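Local atomic coordinates of rhino (Drosophila melanogaster, PDB entry 5XYV), a protein that binds the N-terminal domain of Deadlock through its chromoshadow domain, an interaction linked to specifying germline piRNA clusters. Residues 10-15 against 31-36. Residues are numbered along the deposited sequence; the frame is centred on the assembly and turned at random.
Sequences RGLDLD and VTWKGC
Leu-14 and Trp-33 form an antiparallel, non-hydrogen-bonded pair (CA to CA 4.6 Å) at the open end of the beta hairpin made by strands 14-23 and 26-33, within the three-stranded antiparallel sheet of the chromoshadow domain. Two backbone bonds flank the pair. Lys-34 N donates to Asp-13 O over 2.8 Å, almost straight at the hydrogen (172°), and Asp-15 N donates to Thr-32 O. Thr-32 OG1 also lies 3.3 Å from Asp-15 CB, while its hydrogen-bond partner is the backbone N of Lys-16.

Apolar contacts gather round the indole of Trp-33, which is buried. Leu-14 CG stands anti to the backbone N (chi1 -172°), and its CD1 methyl lies over one ring face, 3.6 Å from Val-31 CB; Val-31 CG2 lies over the same face, offset toward the rim. Polar and charged groups meet the same ring. Leu-12 O approaches CE3 obliquely at 3.5 Å. The Arg-10 chain passes CD1 of the indole with its CD, the guanidinium plane turned 35° from the ring, so the two groups are not stacked in parallel. Asp-40 OD1 serves both groups, accepting from Trp-33 NE1 and pairing with Arg-10 NH1 in a salt bridge.

The methylene chain of Lys-34 runs by the carboxylate of Asp-15, CG lying 3.5 Å from OD1, and the two side chains cross at about a right angle; NZ stays 5.5 Å from OD1. The type II turn from Trp-33 to Cys-36 carries the chain round to Leu-12, whose CD1 methyl touches Cys-36 CB at 3.5 Å.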
loop_
_atom_site.group_PDB
_atom_site.type_symbol
_atom_site.label_atom_id
_atom_site.label_comp_id
_atom_site.label_asym_id
_atom_site.label_seq_id
_atom_site.Cartn_x
_atom_site.Cartn_y
_atom_site.Cartn_z
ATOM N N ARG B 10 12.459 20.959 4.169
ATOM C CA ARG B 10 13.759 21.137 3.533
ATOM C C ARG B 10 13.585 21.802 2.184
ATOM O O ARG B 10 14.527 22.366 1.629
ATOM C CB ARG B 10 14.483 19.805 3.358
ATOM C CG ARG B 10 14.826 19.124 4.652
ATOM C CD ARG B 10 15.603 17.846 4.395
ATOM N NE ARG B 10 16.807 17.833 5.222
ATOM C CZ ARG B 10 16.936 17.137 6.344
ATOM N NH1 ARG B 10 15.952 16.363 6.759
ATOM N NH2 ARG B 10 18.061 17.186 7.030
ATOM N N GLY B 11 12.367 21.714 1.661
ATOM C CA GLY B 11 12.063 22.223 0.348
ATOM C C GLY B 11 12.817 21.477 -0.735
ATOM O O GLY B 11 13.032 22.029 -1.810
ATOM N N LEU B 12 13.230 20.237 -0.468
ATOM C CA LEU B 12 13.883 19.433 -1.509
ATOM C C LEU B 12 12.931 18.454 -2.180
ATOM O O LEU B 12 11.823 18.208 -1.695
ATOM C CB LEU B 12 15.075 18.660 -0.944
ATOM C CG LEU B 12 16.066 19.434 -0.083
ATOM C CD1 LEU B 12 17.011 18.473 0.628
ATOM C CD2 LEU B 12 16.841 20.411 -0.952
ATOM N N ASP B 13 13.371 17.896 -3.299
ATOM C CA ASP B 13 12.586 16.909 -4.023
ATOM C C ASP B 13 12.815 15.497 -3.490
ATOM O O ASP B 13 13.949 15.108 -3.179
ATOM C CB ASP B 13 12.915 16.966 -5.511
ATOM C CG ASP B 13 12.277 18.153 -6.200
ATOM O OD1 ASP B 13 11.238 18.653 -5.703
ATOM O OD2 ASP B 13 12.816 18.589 -7.237
ATOM N N LEU B 14 11.728 14.736 -3.387
ATOM C CA LEU B 14 11.777 13.369 -2.871
ATOM C C LEU B 14 12.764 12.514 -3.671
ATOM O O LEU B 14 12.749 12.537 -4.904
ATOM C CB LEU B 14 10.381 12.739 -2.900
ATOM C CG LEU B 14 10.182 11.376 -2.234
ATOM C CD1 LEU B 14 10.428 11.455 -0.748
ATOM C CD2 LEU B 14 8.783 10.856 -2.499
ATOM N N ASP B 15 13.634 11.783 -2.975
ATOM C CA ASP B 15 14.586 10.923 -3.660
ATOM C C ASP B 15 14.020 9.510 -3.664
ATOM O O ASP B 15 13.340 9.108 -4.622
ATOM C CB ASP B 15 15.962 10.962 -2.991
ATOM C CG ASP B 15 17.075 10.469 -3.905
ATOM O OD1 ASP B 15 16.904 10.541 -5.141
ATOM O OD2 ASP B 15 18.112 10.012 -3.376
ATOM N N VAL B 31 12.248 8.556 4.308
ATOM C CA VAL B 31 12.568 9.008 2.963
ATOM C C VAL B 31 13.889 9.738 2.893
ATOM O O VAL B 31 14.412 10.228 3.894
ATOM C CB VAL B 31 11.471 9.973 2.372
ATOM C CG1 VAL B 31 10.110 9.290 2.291
ATOM C CG2 VAL B 31 11.426 11.318 3.156
ATOM N N THR B 32 14.409 9.806 1.677
ATOM C CA THR B 32 15.585 10.616 1.395
ATOM C C THR B 32 15.217 11.689 0.368
ATOM O O THR B 32 14.255 11.537 -0.397
ATOM C CB THR B 32 16.752 9.752 0.912
ATOM O OG1 THR B 32 16.377 9.094 -0.300
ATOM C CG2 THR B 32 17.071 8.702 1.955
ATOM N N TRP B 33 15.960 12.783 0.367
ATOM C CA TRP B 33 15.691 13.860 -0.574
ATOM C C TRP B 33 16.859 13.979 -1.530
ATOM O O TRP B 33 17.981 13.623 -1.173
ATOM C CB TRP B 33 15.461 15.180 0.165
ATOM C CG TRP B 33 14.496 15.048 1.276
ATOM C CD1 TRP B 33 14.781 14.847 2.592
ATOM C CD2 TRP B 33 13.070 15.106 1.176
ATOM N NE1 TRP B 33 13.616 14.772 3.319
ATOM C CE2 TRP B 33 12.549 14.932 2.471
ATOM C CE3 TRP B 33 12.181 15.285 0.111
ATOM C CZ2 TRP B 33 11.171 14.932 2.733
ATOM C CZ3 TRP B 33 10.827 15.279 0.365
ATOM C CH2 TRP B 33 10.331 15.110 1.666
ATOM N N LYS B 34 16.603 14.514 -2.721
ATOM C CA LYS B 34 17.670 14.718 -3.688
ATOM C C LYS B 34 18.643 15.790 -3.230
ATOM O O LYS B 34 18.232 16.898 -2.853
ATOM C CB LYS B 34 17.096 15.083 -5.052
ATOM C CG LYS B 34 16.362 13.929 -5.729
ATOM C CD LYS B 34 15.732 14.345 -7.046
ATOM C CE LYS B 34 14.983 13.185 -7.669
ATOM N NZ LYS B 34 14.279 13.588 -8.920
ATOM N N GLY B 35 19.931 15.450 -3.254
ATOM C CA GLY B 35 20.968 16.407 -2.917
ATOM C C GLY B 35 21.296 16.397 -1.440
ATOM O O GLY B 35 22.229 17.072 -0.989
ATOM N N CYS B 36 20.524 15.621 -0.685
ATOM C CA CYS B 36 20.695 15.520 0.755
ATOM C C CYS B 36 20.915 14.088 1.203
ATOM O O CYS B 36 20.342 13.164 0.640
ATOM C CB CYS B 36 19.480 16.110 1.474
ATOM S SG CYS B 36 19.524 15.961 3.278
#